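Envelope glycoprotein (Bourbon virus, PDB 5ZKX) probably drives fusion of the viral envelope with a host membrane, as a gp64-like class III fusion glycoprotein captured here as a postfusion trimer. Local coordinates at residues 53-58 / 107-112; 97-102 / 134-139; 250-255 / 268-273. All blocks are in the same frame, centred on the assembly; numbering follows the deposited sequence.

Interaction 1. Residues 53-58 / 107-112; sequences RSYCYN and ICFVDW
Tyr-55 and Phe-109 are each set by the first torsion to let their rings meet: CG of Tyr-55 stands anti to its backbone N (chi1 -169°), and CG of Phe-109 lies beside its own N, anti to the carbonyl carbon (chi1 -47°). The two side chains cross at about a right angle in a T-shaped stack, ring planes 75° apart, with the edge of Phe-109 directed at the tyrosine face. CE2 of Phe-109 hangs over the middle of the Tyr-55 ring, 4.0 Å from its CG. CE1, across CZ on the same phenyl ring, meets Arg-53. It sits above the centre of the guanidinium, 3.3 Å from CZ of Arg-53, with the two planes tilted rather than stacked flat. The arginine chain bends at chi3, and its NE makes a weak, bent hydrogen bond to the carbonyl O of Cys-108 at 3.3 Å. Further round the guanidinium, NH2 of Arg-53 comes within 3.8 Å of CH2 of Trp-112, edge to edge. That indole is steadied inside its own loop: NE1 of Trp-112 bonds to O of Ile-107 (2.9 Å). Beside the T-shaped stack, CB of Cys-108 packs 3.5 Å from CD1 of Tyr-55, and SG of Cys-108 lies at the edge of the same ring, its centroid 4.8 Å from the sulfur. The disulfide from Cys-108 to Cys-137 ties the loop to strand 134-148, next to strand 44-58, and His-135 of that strand meets Tyr-55 on the side away from Phe-109. With one weak bond between the segments, aromatic and sulfur contacts mainly hold the loop to the strand; the Cys-108 carbonyl would be expected to favour the arginine charge, while Phe-109 and Trp-112 give it van der Waals packing.

Interaction 2. Residues 97-102 / 134-139; sequences VQDAWS and HHTCNL
Val-97 and Leu-139 form the first of the backbone pairings, an antiparallel hydrogen-bonded pair with N-to-O distances of 2.8 Å from Val-97 N to Leu-139 O and from Leu-139 N to Val-97 O. Ala-100 and Cys-137 make a second such pair, Ala-100 N reaching Cys-137 O at 3.2 Å. Between them the register slips by one residue at Asp-99. Among side-chain polar contacts, OD1 of Asn-138 accepts a weak bond from Asp-99 N (3.3 Å), while ND2 of Asn-138 goes to Asn-128 and OD2 of Asp-99 to His-131. Apolar contacts line the face carrying Val-97, Ala-100, Cys-137 and Leu-139. CB of Val-97 meets CB of Leu-139 at 3.6 Å, and CG1 of Val-97, anti to its backbone N (chi1 173°), approaches SG of Cys-137 at 3.9 Å. Ring contacts close the far end: CB of Ser-102 sits over the face of the His-134 imidazole, 3.6 Å from its centroid, a CH-pi contact. CD2 of His-134 touches the indole edge at CZ3 of Trp-101 (3.4 Å), the two rims meeting without overlap, and His-131 stacks on that indole. Two hydrogen-bonded pairs separated by a one-residue shift define a beta bulge, here where the chain bends at Asp-99 beside the long strand 134-148 of an antiparallel sheet.

Interaction 3. Residues 250-255 / 268-273; sequences FICLPD and LHPGMW
Ile-251 and Gly-271 pair as neighbours in parallel strands, their CA atoms 4.2 Å apart, and Gly-271 bonds to the residues before and after Ile-251: its N gives a nearly straight bond to Phe-250 O (2.9 Å, 176° at the hydrogen), arriving well above that carbonyl plane, and its O accepts from Cys-252 N at 2.7 Å, within the carbonyl plane. A weak bond from Trp-273 N to Cys-252 O follows as the strands part. The Phe-250 and Pro-270 side chains run alongside each other in the same direction. CB of Pro-270 stands almost exactly over the middle of the phenyl ring, 3.3 Å from its centroid, a close CH-pi contact, while O of Leu-268 meets the same ring at its edge. This pairing puts the short, weakly bonded strand 271-272 at the margin, within this chain, of a mixed sheet, beside 250-252, which runs antiparallel to its other neighbour, 256-260; the disulfide from Cys-252 to Cys-257 spans the turn between those two. Within the contact, SG of Cys-252 rests 3.9 Å from CG of Pro-270, and the bent chain of Met-272 brings its CE to 3.5 Å from CB of Cys-252. At the far end, chi1 of 56° places CG of Trp-273 3.5 Å from CD of Pro-254. One face of the indole carries Pro-254, and the indole edge at CD1 faces O of Cys-252. The indole NE1 bonds to O of Leu-154, and Tyr-285 of the second subunit packs on Pro-254.

In the fold
Interactions 1 and 2 occupy one end of the elongated chain, their centres about 7 Å apart, and hold the same sheet: strands 44-58 and 134-148 are neighbours in it, and the Cys-108 to Cys-137 disulfide joins the two contacts directly. Interaction 3 belongs to another sheet, with centres about 54 and 58 Å from the others, and lies much nearer the middle of the chain. All three are partly buried. A loop on a strand gives 53-58/107-112 mostly side-chain chemistry, whereas 97-102/134-139 and 250-255/268-273 rest on backbone bonds, antiparallel in the former and parallel in the latter. Proline-aromatic packing distinguishes interaction 3.

Interaction 1. Residues 53-58 / 107-112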
loop_
_atom_site.group_PDB
_atom_site.type_symbol
_atom_site.label_atom_id
_atom_site.label_comp_id
_atom_site.label_asym_id
_atom_site.label_seq_id
_atom_site.Cartn_x
_atom_site.Cartn_y
_atom_site.Cartn_z
ATOM N N ARG A 53 -17.555 -40.104 5.248
ATOM C CA ARG A 53 -18.173 -41.407 5.456
ATOM C C ARG A 53 -18.741 -41.916 4.141
ATOM O O ARG A 53 -19.432 -41.176 3.435
ATOM C CB ARG A 53 -19.274 -41.337 6.517
ATOM C CG ARG A 53 -20.116 -42.603 6.619
ATOM C CD ARG A 53 -21.503 -42.296 7.150
ATOM N NE ARG A 53 -21.499 -42.080 8.593
ATOM C CZ ARG A 53 -22.413 -41.367 9.243
ATOM N NH1 ARG A 53 -23.409 -40.794 8.579
ATOM N NH2 ARG A 53 -22.331 -41.227 10.561
ATOM N N SER A 54 -18.450 -43.175 3.817
ATOM C CA SER A 54 -18.989 -43.829 2.625
ATOM C C SER A 54 -19.567 -45.178 3.041
ATOM O O SER A 54 -18.826 -46.148 3.226
ATOM C CB SER A 54 -17.924 -43.996 1.548
ATOM O OG SER A 54 -18.524 -44.331 0.307
ATOM N N TYR A 55 -20.887 -45.233 3.179
ATOM C CA TYR A 55 -21.609 -46.439 3.563
ATOM C C TYR A 55 -22.318 -46.972 2.324
ATOM O O TYR A 55 -23.324 -46.405 1.885
ATOM C CB TYR A 55 -22.601 -46.134 4.681
ATOM C CG TYR A 55 -23.213 -47.351 5.333
ATOM C CD1 TYR A 55 -22.445 -48.201 6.119
ATOM C CD2 TYR A 55 -24.562 -47.640 5.180
ATOM C CE1 TYR A 55 -22.998 -49.307 6.728
ATOM C CE2 TYR A 55 -25.127 -48.747 5.785
ATOM C CZ TYR A 55 -24.338 -49.577 6.558
ATOM O OH TYR A 55 -24.888 -50.681 7.166
ATOM N N CYS A 56 -21.796 -48.057 1.764
ATOM C CA CYS A 56 -22.326 -48.629 0.539
ATOM C C CYS A 56 -22.935 -50.001 0.801
ATOM O O CYS A 56 -22.592 -50.686 1.768
ATOM C CB CYS A 56 -21.229 -48.737 -0.524
ATOM S SG CYS A 56 -20.354 -47.191 -0.846
ATOM N N TYR A 57 -23.860 -50.387 -0.078
ATOM C CA TYR A 57 -24.438 -51.725 -0.085
ATOM C C TYR A 57 -24.407 -52.267 -1.506
ATOM O O TYR A 57 -24.771 -51.563 -2.453
ATOM C CB TYR A 57 -25.877 -51.733 0.444
ATOM C CG TYR A 57 -26.492 -53.119 0.459
ATOM C CD1 TYR A 57 -26.044 -54.089 1.347
ATOM C CD2 TYR A 57 -27.512 -53.460 -0.422
ATOM C CE1 TYR A 57 -26.598 -55.357 1.362
ATOM C CE2 TYR A 57 -28.071 -54.728 -0.415
ATOM C CZ TYR A 57 -27.610 -55.671 0.478
ATOM O OH TYR A 57 -28.163 -56.931 0.490
ATOM N N ASN A 58 -23.965 -53.511 -1.653
ATOM C CA ASN A 58 -23.922 -54.187 -2.947
ATOM C C ASN A 58 -24.871 -55.376 -2.884
ATOM O O ASN A 58 -24.522 -56.430 -2.345
ATOM C CB ASN A 58 -22.507 -54.629 -3.296
ATOM C CG ASN A 58 -22.433 -55.312 -4.641
ATOM O OD1 ASN A 58 -23.391 -55.289 -5.413
ATOM N ND2 ASN A 58 -21.296 -55.928 -4.931
ATOM N N ILE A 107 -19.351 -50.346 11.873
ATOM C CA ILE A 107 -18.492 -49.283 12.368
ATOM C C ILE A 107 -18.854 -47.909 11.826
ATOM O O ILE A 107 -18.424 -46.902 12.400
ATOM C CB ILE A 107 -17.042 -49.630 11.991
ATOM C CG1 ILE A 107 -16.001 -48.842 12.790
ATOM C CG2 ILE A 107 -16.790 -49.320 10.542
ATOM C CD1 ILE A 107 -16.106 -49.010 14.273
ATOM N N CYS A 108 -19.680 -47.830 10.774
ATOM C CA CYS A 108 -20.018 -46.544 10.166
ATOM C C CYS A 108 -20.933 -45.695 11.034
ATOM O O CYS A 108 -21.089 -44.508 10.741
ATOM C CB CYS A 108 -20.659 -46.752 8.792
ATOM S SG CYS A 108 -19.500 -46.708 7.386
ATOM N N PHE A 109 -21.545 -46.266 12.078
ATOM C CA PHE A 109 -22.397 -45.522 13.014
ATOM C C PHE A 109 -22.134 -46.111 14.399
ATOM O O PHE A 109 -22.760 -47.097 14.795
ATOM C CB PHE A 109 -23.875 -45.608 12.639
ATOM C CG PHE A 109 -24.150 -45.359 11.181
ATOM C CD1 PHE A 109 -24.402 -44.079 10.721
ATOM C CD2 PHE A 109 -24.161 -46.404 10.273
ATOM C CE1 PHE A 109 -24.656 -43.844 9.379
ATOM C CE2 PHE A 109 -24.411 -46.173 8.929
ATOM C CZ PHE A 109 -24.658 -44.891 8.483
ATOM N N VAL A 110 -21.198 -45.506 15.129
ATOM C CA VAL A 110 -20.775 -46.039 16.419
ATOM C C VAL A 110 -20.828 -45.015 17.545
ATOM O O VAL A 110 -20.982 -45.409 18.719
ATOM C CB VAL A 110 -19.353 -46.650 16.294
ATOM C CG1 VAL A 110 -18.566 -46.596 17.601
ATOM C CG2 VAL A 110 -19.441 -48.086 15.797
ATOM N N ASP A 111 -20.820 -43.710 17.251
ATOM C CA ASP A 111 -20.544 -42.658 18.232
ATOM C C ASP A 111 -19.134 -42.846 18.800
ATOM O O ASP A 111 -18.919 -43.154 19.975
ATOM C CB ASP A 111 -21.614 -42.628 19.334
ATOM C CG ASP A 111 -21.512 -41.407 20.216
ATOM O OD1 ASP A 111 -21.678 -40.282 19.699
ATOM O OD2 ASP A 111 -21.271 -41.572 21.429
ATOM N N TRP A 112 -18.172 -42.648 17.892
ATOM C CA TRP A 112 -16.832 -43.211 18.023
ATOM C C TRP A 112 -16.071 -42.741 19.257
ATOM O O TRP A 112 -15.083 -43.387 19.624
ATOM C CB TRP A 112 -16.015 -42.888 16.773
ATOM C CG TRP A 112 -16.677 -43.308 15.498
ATOM C CD1 TRP A 112 -16.557 -44.512 14.873
ATOM C CD2 TRP A 112 -17.562 -42.522 14.691
ATOM N NE1 TRP A 112 -17.311 -44.526 13.725
ATOM C CE2 TRP A 112 -17.939 -43.316 13.591
ATOM C CE3 TRP A 112 -18.071 -41.224 14.791
ATOM C CZ2 TRP A 112 -18.802 -42.857 12.597
ATOM C CZ3 TRP A 112 -18.927 -40.769 13.804
ATOM C CH2 TRP A 112 -19.284 -41.583 12.722
#

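Interaction 2. Residues 97-102 / 134-139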
loop_
_atom_site.group_PDB
_atom_site.type_symbol
_atom_site.label_atom_id
_atom_site.label_comp_id
_atom_site.label_asym_id
_atom_site.label_seq_id
_atom_site.Cartn_x
_atom_site.Cartn_y
_atom_site.Cartn_z
ATOM N N VAL A 97 -11.394 -45.993 9.145
ATOM C CA VAL A 97 -12.046 -47.230 8.736
ATOM C C VAL A 97 -11.880 -47.390 7.234
ATOM O O VAL A 97 -12.241 -46.491 6.464
ATOM C CB VAL A 97 -13.534 -47.232 9.114
ATOM C CG1 VAL A 97 -14.203 -48.453 8.527
ATOM C CG2 VAL A 97 -13.705 -47.167 10.625
ATOM N N GLN A 98 -11.346 -48.534 6.816
ATOM C CA GLN A 98 -11.130 -48.799 5.401
ATOM C C GLN A 98 -11.514 -50.233 5.076
ATOM O O GLN A 98 -11.007 -51.170 5.700
ATOM C CB GLN A 98 -9.674 -48.552 5.008
ATOM C CG GLN A 98 -9.377 -48.941 3.577
ATOM C CD GLN A 98 -7.962 -48.620 3.168
ATOM O OE1 GLN A 98 -7.103 -48.363 4.011
ATOM N NE2 GLN A 98 -7.706 -48.636 1.866
ATOM N N ASP A 99 -12.402 -50.392 4.093
ATOM C CA ASP A 99 -12.818 -51.707 3.604
ATOM C C ASP A 99 -13.394 -52.566 4.725
ATOM O O ASP A 99 -13.124 -53.765 4.815
ATOM C CB ASP A 99 -11.663 -52.432 2.906
ATOM C CG ASP A 99 -12.147 -53.486 1.929
ATOM O OD1 ASP A 99 -11.318 -54.016 1.163
ATOM O OD2 ASP A 99 -13.361 -53.779 1.923
ATOM N N ALA A 100 -14.187 -51.950 5.595
ATOM C CA ALA A 100 -14.911 -52.678 6.628
ATOM C C ALA A 100 -16.254 -53.101 6.049
ATOM O O ALA A 100 -17.124 -52.258 5.801
ATOM C CB ALA A 100 -15.094 -51.822 7.877
ATOM N N TRP A 101 -16.429 -54.402 5.833
ATOM C CA TRP A 101 -17.659 -54.890 5.240
ATOM C C TRP A 101 -18.395 -55.788 6.238
ATOM O O TRP A 101 -18.046 -55.833 7.426
ATOM C CB TRP A 101 -17.396 -55.552 3.880
ATOM C CG TRP A 101 -16.362 -56.626 3.816
ATOM C CD1 TRP A 101 -15.007 -56.474 3.888
ATOM C CD2 TRP A 101 -16.598 -58.022 3.602
ATOM N NE1 TRP A 101 -14.386 -57.695 3.756
ATOM C CE2 TRP A 101 -15.343 -58.660 3.578
ATOM C CE3 TRP A 101 -17.753 -58.794 3.440
ATOM C CZ2 TRP A 101 -15.210 -60.036 3.402
ATOM C CZ3 TRP A 101 -17.619 -60.156 3.265
ATOM C CH2 TRP A 101 -16.358 -60.764 3.248
ATOM N N SER A 102 -19.381 -56.537 5.741
ATOM C CA SER A 102 -20.690 -56.723 6.365
ATOM C C SER A 102 -20.717 -56.608 7.882
ATOM O O SER A 102 -21.456 -55.777 8.420
ATOM C CB SER A 102 -21.238 -58.096 5.982
ATOM O OG SER A 102 -20.363 -59.132 6.404
ATOM N N HIS A 134 -23.704 -57.456 0.761
ATOM C CA HIS A 134 -23.100 -56.967 1.990
ATOM C C HIS A 134 -22.936 -55.456 1.933
ATOM O O HIS A 134 -22.908 -54.849 0.859
ATOM C CB HIS A 134 -21.741 -57.626 2.234
ATOM C CG HIS A 134 -21.836 -59.035 2.720
ATOM N ND1 HIS A 134 -22.968 -59.536 3.325
ATOM C CD2 HIS A 134 -20.944 -60.052 2.688
ATOM C CE1 HIS A 134 -22.766 -60.800 3.650
ATOM N NE2 HIS A 134 -21.547 -61.138 3.273
ATOM N N HIS A 135 -22.820 -54.859 3.118
ATOM C CA HIS A 135 -22.504 -53.447 3.267
ATOM C C HIS A 135 -20.997 -53.252 3.362
ATOM O O HIS A 135 -20.263 -54.147 3.782
ATOM C CB HIS A 135 -23.167 -52.864 4.515
ATOM C CG HIS A 135 -24.650 -52.709 4.398
ATOM N ND1 HIS A 135 -25.240 -51.597 3.838
ATOM C CD2 HIS A 135 -25.663 -53.522 4.776
ATOM C CE1 HIS A 135 -26.553 -51.734 3.873
ATOM N NE2 HIS A 135 -26.836 -52.894 4.437
ATOM N N THR A 136 -20.540 -52.064 2.971
ATOM C CA THR A 136 -19.137 -51.689 3.079
ATOM C C THR A 136 -19.038 -50.318 3.732
ATOM O O THR A 136 -19.872 -49.441 3.482
ATOM C CB THR A 136 -18.440 -51.670 1.709
ATOM O OG1 THR A 136 -18.708 -52.898 1.021
ATOM C CG2 THR A 136 -16.930 -51.517 1.876
ATOM N N CYS A 137 -18.026 -50.138 4.574
ATOM C CA CYS A 137 -17.847 -48.888 5.297
ATOM C C CYS A 137 -16.454 -48.336 5.046
ATOM O O CYS A 137 -15.463 -49.073 5.105
ATOM C CB CYS A 137 -18.074 -49.067 6.802
ATOM S SG CYS A 137 -17.868 -47.540 7.772
ATOM N N ASN A 138 -16.391 -47.042 4.753
ATOM C CA ASN A 138 -15.152 -46.283 4.706
ATOM C C ASN A 138 -15.335 -45.018 5.529
ATOM O O ASN A 138 -16.359 -44.338 5.416
ATOM C CB ASN A 138 -14.753 -45.920 3.271
ATOM C CG ASN A 138 -14.155 -47.086 2.516
ATOM O OD1 ASN A 138 -12.980 -47.415 2.686
ATOM N ND2 ASN A 138 -14.961 -47.717 1.673
ATOM N N LEU A 139 -14.336 -44.707 6.350
ATOM C CA LEU A 139 -14.390 -43.554 7.244
ATOM C C LEU A 139 -12.998 -42.946 7.343
ATOM O O LEU A 139 -12.044 -43.642 7.699
ATOM C CB LEU A 139 -14.906 -43.963 8.626
ATOM C CG LEU A 139 -15.296 -42.865 9.613
ATOM C CD1 LEU A 139 -16.505 -42.101 9.109
ATOM C CD2 LEU A 139 -15.568 -43.457 10.987
#

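Interaction 3. Residues 250-255 / 268-273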
loop_
_atom_site.group_PDB
_atom_site.type_symbol
_atom_site.label_atom_id
_atom_site.label_comp_id
_atom_site.label_asym_id
_atom_site.label_seq_id
_atom_site.Cartn_x
_atom_site.Cartn_y
_atom_site.Cartn_z
ATOM N N PHE A 250 -15.372 13.009 18.510
ATOM C CA PHE A 250 -15.555 11.594 18.817
ATOM C C PHE A 250 -15.309 10.812 17.538
ATOM O O PHE A 250 -16.040 10.987 16.560
ATOM C CB PHE A 250 -16.959 11.326 19.362
ATOM C CG PHE A 250 -17.110 9.993 20.043
ATOM C CD1 PHE A 250 -18.359 9.533 20.417
ATOM C CD2 PHE A 250 -16.005 9.203 20.311
ATOM C CE1 PHE A 250 -18.512 8.308 21.043
ATOM C CE2 PHE A 250 -16.145 7.974 20.939
ATOM C CZ PHE A 250 -17.402 7.527 21.305
ATOM N N ILE A 251 -14.279 9.967 17.537
ATOM C CA ILE A 251 -13.937 9.172 16.364
ATOM C C ILE A 251 -13.401 7.829 16.835
ATOM O O ILE A 251 -12.748 7.732 17.878
ATOM C CB ILE A 251 -12.917 9.900 15.451
ATOM C CG1 ILE A 251 -12.713 9.129 14.143
ATOM C CG2 ILE A 251 -11.590 10.116 16.175
ATOM C CD1 ILE A 251 -11.675 9.735 13.226
ATOM N N CYS A 252 -13.697 6.783 16.065
ATOM C CA CYS A 252 -13.221 5.436 16.350
ATOM C C CYS A 252 -12.376 4.950 15.184
ATOM O O CYS A 252 -12.844 4.921 14.041
ATOM C CB CYS A 252 -14.384 4.476 16.602
ATOM S SG CYS A 252 -15.043 4.521 18.277
ATOM N N LEU A 253 -11.138 4.584 15.475
ATOM C CA LEU A 253 -10.277 3.866 14.550
ATOM C C LEU A 253 -10.383 2.372 14.819
ATOM O O LEU A 253 -11.000 1.949 15.800
ATOM C CB LEU A 253 -8.838 4.358 14.704
ATOM C CG LEU A 253 -8.585 5.856 14.539
ATOM C CD1 LEU A 253 -7.099 6.158 14.651
ATOM C CD2 LEU A 253 -9.140 6.351 13.218
ATOM N N PRO A 254 -9.815 1.533 13.945
ATOM C CA PRO A 254 -9.818 0.087 14.223
ATOM C C PRO A 254 -9.383 -0.283 15.632
ATOM O O PRO A 254 -10.094 -1.022 16.322
ATOM C CB PRO A 254 -8.849 -0.452 13.168
ATOM C CG PRO A 254 -9.038 0.455 12.013
ATOM C CD PRO A 254 -9.362 1.818 12.571
ATOM N N ASP A 255 -8.241 0.230 16.087
ATOM C CA ASP A 255 -7.647 -0.199 17.344
ATOM C C ASP A 255 -7.975 0.707 18.522
ATOM O O ASP A 255 -7.701 0.324 19.665
ATOM C CB ASP A 255 -6.124 -0.297 17.201
ATOM C CG ASP A 255 -5.505 0.994 16.705
ATOM O OD1 ASP A 255 -6.242 1.828 16.147
ATOM O OD2 ASP A 255 -4.283 1.181 16.876
ATOM N N LEU A 268 -22.948 10.696 21.813
ATOM C CA LEU A 268 -22.713 10.956 20.401
ATOM C C LEU A 268 -22.358 9.662 19.692
ATOM O O LEU A 268 -21.656 8.813 20.248
ATOM C CB LEU A 268 -21.577 11.968 20.190
ATOM C CG LEU A 268 -21.552 13.243 21.033
ATOM C CD1 LEU A 268 -20.470 13.154 22.094
ATOM C CD2 LEU A 268 -21.336 14.459 20.147
ATOM N N HIS A 269 -22.843 9.517 18.470
ATOM C CA HIS A 269 -22.304 8.501 17.579
ATOM C C HIS A 269 -20.912 8.939 17.142
ATOM O O HIS A 269 -20.765 10.048 16.613
ATOM C CB HIS A 269 -23.207 8.304 16.363
ATOM C CG HIS A 269 -24.583 7.819 16.702
ATOM N ND1 HIS A 269 -24.909 7.311 17.940
ATOM C CD2 HIS A 269 -25.714 7.759 15.960
ATOM C CE1 HIS A 269 -26.183 6.961 17.948
ATOM N NE2 HIS A 269 -26.694 7.223 16.759
ATOM N N PRO A 270 -19.874 8.136 17.352
ATOM C CA PRO A 270 -18.539 8.537 16.906
ATOM C C PRO A 270 -18.394 8.392 15.403
ATOM O O PRO A 270 -19.177 7.718 14.733
ATOM C CB PRO A 270 -17.614 7.564 17.640
ATOM C CG PRO A 270 -18.434 6.350 17.799
ATOM C CD PRO A 270 -19.855 6.814 18.002
ATOM N N GLY A 271 -17.371 9.054 14.874
ATOM C CA GLY A 271 -16.969 8.814 13.506
ATOM C C GLY A 271 -16.467 7.392 13.382
ATOM O O GLY A 271 -15.709 6.922 14.234
ATOM N N MET A 272 -16.889 6.691 12.339
ATOM C CA MET A 272 -16.601 5.274 12.189
ATOM C C MET A 272 -15.615 5.055 11.052
ATOM O O MET A 272 -15.765 5.635 9.973
ATOM C CB MET A 272 -17.885 4.487 11.927
ATOM C CG MET A 272 -17.789 3.032 12.316
ATOM S SD MET A 272 -17.784 2.854 14.102
ATOM C CE MET A 272 -16.110 2.347 14.364
ATOM N N TRP A 273 -14.616 4.215 11.297
ATOM C CA TRP A 273 -13.741 3.779 10.223
ATOM C C TRP A 273 -14.481 2.809 9.313
ATOM O O TRP A 273 -15.363 2.062 9.748
ATOM C CB TRP A 273 -12.486 3.115 10.786
ATOM C CG TRP A 273 -12.778 1.968 11.707
ATOM C CD1 TRP A 273 -13.241 2.045 12.983
ATOM C CD2 TRP A 273 -12.614 0.574 11.424
ATOM N NE1 TRP A 273 -13.392 0.786 13.514
ATOM C CE2 TRP A 273 -13.010 -0.135 12.576
ATOM C CE3 TRP A 273 -12.175 -0.143 10.308
ATOM C CZ2 TRP A 273 -12.975 -1.525 12.644
ATOM C CZ3 TRP A 273 -12.142 -1.526 10.379
ATOM C CH2 TRP A 273 -12.541 -2.201 11.537
#